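Local coordinates for oxidoreductase (PDB 4R82) that uses NADH to reduce FAD and supplies the freely diffusing FADH2 to the halogenase and monooxygenase of enediyne antibiotic C-1027 biosynthesis, at the interface of chains A and B. Coordinates in Å, arbitrary orientation; residue numbers count along the deposited sequence, not the author numbering. Chains: chain A/B, Oxidoreductase.

Contact 1: the interface of chains A and B. Residues chain A 86, 130-131, 158; chain B 25-26, 29-30.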
loop_
_atom_site.group_PDB
_atom_site.type_symbol
_atom_site.label_atom_id
_atom_site.label_comp_id
_atom_site.label_asym_id
_atom_site.label_seq_id
_atom_site.Cartn_x
_atom_site.Cartn_y
_atom_site.Cartn_z
ATOM N N VAL A 86 10.671 4.304 6.369
ATOM C CA VAL A 86 10.606 3.179 5.447
ATOM C C VAL A 86 11.828 2.308 5.673
ATOM O O VAL A 86 12.967 2.753 5.479
ATOM C CB VAL A 86 10.585 3.646 3.992
ATOM C CG1 VAL A 86 10.631 2.444 3.044
ATOM C CG2 VAL A 86 9.355 4.515 3.735
ATOM N N VAL A 130 15.344 3.780 4.533
ATOM C CA VAL A 130 15.441 4.252 3.156
ATOM C C VAL A 130 15.011 5.715 3.103
ATOM O O VAL A 130 15.587 6.536 2.374
ATOM C CB VAL A 130 14.549 3.410 2.215
ATOM C CG1 VAL A 130 14.766 3.812 0.772
ATOM C CG2 VAL A 130 14.873 1.939 2.375
ATOM N N ALA A 131 13.997 6.036 3.898
ATOM C CA ALA A 131 13.455 7.392 3.914
ATOM C C ALA A 131 12.746 7.685 5.204
ATOM O O ALA A 131 12.252 6.769 5.870
ATOM C CB ALA A 131 12.506 7.586 2.754
ATOM N N ARG A 158 15.690 11.274 2.210
ATOM C CA ARG A 158 15.905 9.924 1.691
ATOM C C ARG A 158 17.390 9.633 1.494
ATOM O O ARG A 158 18.197 10.549 1.360
ATOM C CB ARG A 158 15.111 9.702 0.400
ATOM C CG ARG A 158 15.530 10.586 -0.754
ATOM C CD ARG A 158 14.561 10.448 -1.939
ATOM N NE ARG A 158 14.609 9.110 -2.523
ATOM C CZ ARG A 158 15.392 8.760 -3.541
ATOM N NH1 ARG A 158 16.203 9.645 -4.112
ATOM N NH2 ARG A 158 15.360 7.512 -3.992
ATOM N N ARG B 25 10.167 10.688 -6.042
ATOM C CA ARG B 25 11.328 9.899 -5.638
ATOM C C ARG B 25 11.106 9.261 -4.272
ATOM O O ARG B 25 11.373 8.067 -4.089
ATOM C CB ARG B 25 12.600 10.744 -5.615
ATOM C CG ARG B 25 13.193 11.015 -6.972
ATOM C CD ARG B 25 14.515 11.745 -6.820
ATOM N NE ARG B 25 14.933 12.372 -8.065
ATOM C CZ ARG B 25 15.431 13.601 -8.140
ATOM N NH1 ARG B 25 15.570 14.324 -7.036
ATOM N NH2 ARG B 25 15.788 14.104 -9.313
ATOM N N VAL B 26 10.613 10.037 -3.311
ATOM C CA VAL B 26 10.404 9.472 -1.980
ATOM C C VAL B 26 9.217 8.509 -1.936
ATOM O O VAL B 26 9.282 7.501 -1.240
ATOM C CB VAL B 26 10.357 10.548 -0.840
ATOM C CG1 VAL B 26 9.086 11.366 -0.900
ATOM C CG2 VAL B 26 10.480 9.881 0.530
ATOM N N ASP B 29 10.317 5.142 -2.875
ATOM C CA ASP B 29 11.166 4.440 -1.906
ATOM C C ASP B 29 10.428 3.361 -1.123
ATOM O O ASP B 29 11.069 2.492 -0.541
ATOM C CB ASP B 29 11.810 5.414 -0.917
ATOM C CG ASP B 29 12.966 6.167 -1.519
ATOM O OD1 ASP B 29 13.591 5.631 -2.466
ATOM O OD2 ASP B 29 13.251 7.281 -1.031
ATOM N N PHE B 30 9.097 3.417 -1.099
ATOM C CA PHE B 30 8.307 2.352 -0.467
ATOM C C PHE B 30 7.880 1.349 -1.526
ATOM O O PHE B 30 7.102 1.679 -2.426
ATOM C CB PHE B 30 7.055 2.926 0.191
ATOM C CG PHE B 30 6.202 1.890 0.881
ATOM C CD1 PHE B 30 6.591 1.373 2.109
ATOM C CD2 PHE B 30 5.013 1.448 0.312
ATOM C CE1 PHE B 30 5.807 0.428 2.770
ATOM C CE2 PHE B 30 4.216 0.486 0.979
ATOM C CZ PHE B 30 4.620 -0.012 2.201
#
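The carboxylate of B:Asp29 is held by the guanidinium of A:Arg158 in a two-pronged salt bridge across the homodimer interface. NE of A:Arg158 donates to OD2 of B:Asp29 at 2.7 Å, and NH2 of A:Arg158 donates to OD1 of B:Asp29 at 3.0 Å in a nearly straight bond. The grip is side-on, one nitrogen to each oxygen, and the two planes lie only 12° apart. OD1 is met through its syn lone pair, whereas the NE partner of OD2 comes on the syn side but tilts out of the carboxylate plane. With both oxygens bound, rotation of the carboxylate about its CB-CG bond should be restrained. CG of A:Arg158 sits between the backbone N and the carbonyl carbon (chi1 64°), and the chain bends at chi3 (-66°), which turns NE and NH2 toward the acid. CB of B:Arg25 lies over one face of the guanidinium, 3.9 Å above its plane, but B:Arg25 is poorly ordered and this packing is tentative.

Beside the bridge, CG1 of A:Val130 packs against the carboxylate carbon CG of B:Asp29 at 3.7 Å and also touches its CB. The apolar pair is the methyl of A:Ala131 and CG2 of B:Val26, 3.8 Å apart. These groups flank the bridge and may shield it from solvent. Farther along, A:Val86, at the end of strand 81-86, points CG1 at the backbone carbonyl O of B:Asp29, 3.6 Å away.

Contact 2: the interface of chains A and B. Residues chain A 54, 56-57, 60-61; chain B 23-24, 27.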
loop_
_atom_site.group_PDB
_atom_site.type_symbol
_atom_site.label_atom_id
_atom_site.label_comp_id
_atom_site.label_asym_id
_atom_site.label_seq_id
_atom_site.Cartn_x
_atom_site.Cartn_y
_atom_site.Cartn_z
ATOM N N SER A 54 1.129 5.989 -0.515
ATOM C CA SER A 54 1.203 7.369 -0.971
ATOM C C SER A 54 -0.058 7.696 -1.770
ATOM O O SER A 54 -0.517 6.903 -2.595
ATOM C CB SER A 54 2.468 7.633 -1.773
ATOM O OG SER A 54 2.735 6.621 -2.723
ATOM N N SER A 56 -1.375 11.398 -2.757
ATOM C CA SER A 56 -1.602 12.594 -3.557
ATOM C C SER A 56 -0.304 13.360 -3.702
ATOM O O SER A 56 0.521 13.341 -2.790
ATOM C CB SER A 56 -2.662 13.475 -2.863
ATOM O OG SER A 56 -2.796 14.754 -3.473
ATOM N N LEU A 57 -0.125 14.023 -4.847
ATOM C CA LEU A 57 1.020 14.912 -5.049
ATOM C C LEU A 57 0.742 16.347 -4.596
ATOM O O LEU A 57 1.607 16.996 -3.996
ATOM C CB LEU A 57 1.451 14.915 -6.520
ATOM C CG LEU A 57 1.987 13.569 -7.020
ATOM C CD1 LEU A 57 2.462 13.689 -8.460
ATOM C CD2 LEU A 57 3.110 13.068 -6.143
ATOM N N PRO A 60 0.648 17.160 -0.882
ATOM C CA PRO A 60 1.416 15.922 -0.753
ATOM C C PRO A 60 0.860 15.092 0.401
ATOM O O PRO A 60 1.067 15.440 1.573
ATOM C CB PRO A 60 2.834 16.411 -0.449
ATOM C CG PRO A 60 2.654 17.788 0.133
ATOM C CD PRO A 60 1.420 18.356 -0.498
ATOM N N LEU A 61 0.166 14.008 0.069
ATOM C CA LEU A 61 -0.528 13.215 1.092
ATOM C C LEU A 61 -0.144 11.748 1.079
ATOM O O LEU A 61 0.103 11.174 0.018
ATOM C CB LEU A 61 -2.049 13.291 0.918
ATOM C CG LEU A 61 -2.745 14.648 0.862
ATOM C CD1 LEU A 61 -4.238 14.449 0.647
ATOM C CD2 LEU A 61 -2.478 15.417 2.150
ATOM N N LEU B 23 9.168 14.491 -4.697
ATOM C CA LEU B 23 8.135 13.778 -3.971
ATOM C C LEU B 23 7.920 12.391 -4.572
ATOM O O LEU B 23 7.782 11.400 -3.845
ATOM C CB LEU B 23 6.827 14.593 -3.956
ATOM C CG LEU B 23 5.712 14.015 -3.083
ATOM C CD1 LEU B 23 6.095 14.030 -1.602
ATOM C CD2 LEU B 23 4.429 14.814 -3.302
ATOM N N ARG B 24 7.917 12.304 -5.893
ATOM C CA ARG B 24 7.788 10.996 -6.519
ATOM C C ARG B 24 8.981 10.102 -6.192
ATOM O O ARG B 24 8.822 8.888 -6.055
ATOM C CB ARG B 24 7.554 11.143 -8.025
ATOM C CG ARG B 24 6.122 11.576 -8.295
ATOM C CD ARG B 24 5.887 12.052 -9.708
ATOM N NE ARG B 24 6.127 11.020 -10.713
ATOM C CZ ARG B 24 5.665 11.078 -11.964
ATOM N NH1 ARG B 24 4.935 12.115 -12.356
ATOM N NH2 ARG B 24 5.927 10.101 -12.823
ATOM N N PHE B 27 8.153 8.785 -2.693
ATOM C CA PHE B 27 7.037 7.831 -2.757
ATOM C C PHE B 27 7.538 6.490 -3.308
ATOM O O PHE B 27 7.111 5.422 -2.847
ATOM C CB PHE B 27 5.910 8.359 -3.655
ATOM C CG PHE B 27 5.052 9.420 -3.016
ATOM C CD1 PHE B 27 5.242 9.804 -1.692
ATOM C CD2 PHE B 27 4.023 10.000 -3.742
ATOM C CE1 PHE B 27 4.421 10.762 -1.107
ATOM C CE2 PHE B 27 3.189 10.957 -3.157
ATOM C CZ PHE B 27 3.393 11.339 -1.846
HETATM O O HOH W 1 4.422 4.619 -2.312
#
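A:Ser54 lays its CB over the centre of the B:Phe27 ring, 3.3 Å from the ring centroid, in a CH-pi contact. The ring's in-plane edge is turned to the backbone carbonyl O of A:Ser56, which lies 3.6 Å from CE2 of B:Phe27. A further side of the contact is largely apolar: CD2 of A:Leu57 touches CD2 of B:Leu23 at 3.6 Å, the two leucines sliding past each other in opposite directions, and the same A:Leu57 methyl meets CE2 of B:Phe27. CB of A:Pro60 closes on CD2 of B:Leu23, so one leucine branch is held between two residues of the partner.

Behind this first shell, CG of B:Leu23 packs on the ring face opposite A:Ser54, leaving B:Phe27 sandwiched between its own helix and the other subunit. With chi1 at 45°, OG of A:Ser54 sits between the backbone N and the carbonyl carbon; there it reaches water 1 at 2.7 Å, which in turn lies 2.9 Å from the backbone O of B:Phe27. The water thus ties the serine to the helix end that carries the ring. On the other flank the aliphatic stem of B:Arg24 crosses A:Leu57, with CG of the arginine 4.0 Å from the leucine CD2.

In the fold, one face of helix 20-27 of chain B is laid against strand 53-56 of chain A and the loop that leads from it into strand 61-67, as part of the two-fold homodimer interface.

Contact 3: the interface of chains A and B. Residues chain A 20, 23-24, 27, 145; chain B 57-58.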
loop_
_atom_site.group_PDB
_atom_site.type_symbol
_atom_site.label_atom_id
_atom_site.label_comp_id
_atom_site.label_asym_id
_atom_site.label_seq_id
_atom_site.Cartn_x
_atom_site.Cartn_y
_atom_site.Cartn_z
ATOM N N ARG A 20 -11.036 -15.128 8.474
ATOM C CA ARG A 20 -9.907 -14.206 8.589
ATOM C C ARG A 20 -8.550 -14.864 8.310
ATOM O O ARG A 20 -7.598 -14.166 7.953
ATOM C CB ARG A 20 -9.934 -13.458 9.934
ATOM C CG ARG A 20 -11.107 -12.478 10.030
ATOM C CD ARG A 20 -11.538 -12.184 11.468
ATOM N NE ARG A 20 -10.580 -11.370 12.210
ATOM C CZ ARG A 20 -10.870 -10.200 12.772
ATOM N NH1 ARG A 20 -12.090 -9.699 12.679
ATOM N NH2 ARG A 20 -9.938 -9.528 13.431
ATOM N N LEU A 23 -8.640 -14.609 4.531
ATOM C CA LEU A 23 -8.531 -13.210 4.142
ATOM C C LEU A 23 -7.098 -12.729 4.312
ATOM O O LEU A 23 -6.576 -11.976 3.478
ATOM C CB LEU A 23 -9.481 -12.352 4.976
ATOM C CG LEU A 23 -9.644 -10.909 4.500
ATOM C CD1 LEU A 23 -10.258 -10.870 3.096
ATOM C CD2 LEU A 23 -10.498 -10.130 5.493
ATOM N N ARG A 24 -6.442 -13.162 5.380
ATOM C CA ARG A 24 -5.072 -12.713 5.592
ATOM C C ARG A 24 -4.159 -13.332 4.545
ATOM O O ARG A 24 -3.177 -12.719 4.155
ATOM C CB ARG A 24 -4.592 -13.031 7.008
ATOM C CG ARG A 24 -5.100 -12.020 8.030
ATOM C CD ARG A 24 -4.961 -12.527 9.464
ATOM N NE ARG A 24 -3.567 -12.627 9.889
ATOM C CZ ARG A 24 -3.180 -12.662 11.161
ATOM N NH1 ARG A 24 -1.892 -12.761 11.461
ATOM N NH2 ARG A 24 -4.083 -12.597 12.136
ATOM N N PHE A 27 -4.728 -11.063 1.502
ATOM C CA PHE A 27 -4.097 -9.768 1.742
ATOM C C PHE A 27 -2.583 -9.880 1.554
ATOM O O PHE A 27 -1.934 -8.952 1.032
ATOM C CB PHE A 27 -4.399 -9.245 3.152
ATOM C CG PHE A 27 -5.788 -8.677 3.319
ATOM C CD1 PHE A 27 -6.643 -8.545 2.236
ATOM C CD2 PHE A 27 -6.219 -8.247 4.571
ATOM C CE1 PHE A 27 -7.920 -8.012 2.403
ATOM C CE2 PHE A 27 -7.488 -7.694 4.741
ATOM C CZ PHE A 27 -8.333 -7.579 3.653
ATOM N N ASP A 145 -12.318 -2.081 11.046
ATOM C CA ASP A 145 -11.678 -2.286 12.345
ATOM C C ASP A 145 -10.375 -1.499 12.473
ATOM O O ASP A 145 -9.651 -1.636 13.464
ATOM C CB ASP A 145 -11.492 -3.786 12.678
ATOM C CG ASP A 145 -10.657 -4.557 11.640
ATOM O OD1 ASP A 145 -9.868 -3.952 10.895
ATOM O OD2 ASP A 145 -10.785 -5.818 11.602
ATOM N N LEU B 57 -10.148 -6.432 8.530
ATOM C CA LEU B 57 -10.596 -7.825 8.476
ATOM C C LEU B 57 -12.100 -7.935 8.645
ATOM O O LEU B 57 -12.757 -8.694 7.926
ATOM C CB LEU B 57 -9.891 -8.682 9.535
ATOM C CG LEU B 57 -8.366 -8.801 9.424
ATOM C CD1 LEU B 57 -7.799 -9.694 10.516
ATOM C CD2 LEU B 57 -7.967 -9.330 8.066
ATOM N N SER B 58 -12.648 -7.222 9.626
ATOM C CA SER B 58 -14.086 -7.248 9.839
ATOM C C SER B 58 -14.628 -5.835 10.000
ATOM O O SER B 58 -14.382 -5.183 11.013
ATOM C CB SER B 58 -14.445 -8.102 11.049
ATOM O OG SER B 58 -15.823 -8.429 11.028
#
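B:Leu57 packs among A:Arg20, A:Leu23, A:Arg24 and A:Phe27 on helix 20-27 of chain A in this homodimer of the flavin reductase family. The tight part is its side chain. The CD2 branch of B:Leu57 repeats, with the chains exchanged, the leucine and phenylalanine packing of contact 2, while CD1 is turned toward the guanidinium of A:Arg20, 3.6 Å from its NH2. That flat group lies across the leucine stem, with CB of B:Leu57 over the centre of its face, 3.7 Å above the plane. The arginine bends at chi3 (71°), which swings the guanidinium over the leucine and brings NH1 of A:Arg20 to 3.3 Å from CB of B:Ser58.

On the other side of the leucine backbone the packing gives way to a sparser, polar contact, where A:Asp145 hides little of its surface. OD2 of A:Asp145 accepts the backbone N-H of B:Ser58 at 3.1 Å, nearly straight at the hydrogen. The backbone N of B:Leu57 donates to OD2 of A:Asp145 at 3.2 Å, in a more bent bond. Both donors come from the same face of the carboxylate, the B:Ser58 nitrogen from well above its plane and the B:Leu57 nitrogen on the syn side, 30° out. Together they hold two successive amides of the loop; a weak bond also runs from N of B:Leu57 to OD1 of A:Asp145.

Contact 1 and contact 2 are neighbours, their C-alpha centres about 11 Å apart, and both use helix 20-27 of chain B: one face of it packs in contact 2, while its end and the loop just beyond serve contact 1. Contact 3 lies about 27 Å from each. It uses the same helix from chain A and meets the same loop, now of chain B, so it overlaps with the twofold mate of contact 2 and adds a polar side. Each subunit therefore both offers its helix and receives its partner's. A:Arg24 and A:Phe27 also line an NAD pocket, placing this dimer contact beside the NAD-binding site.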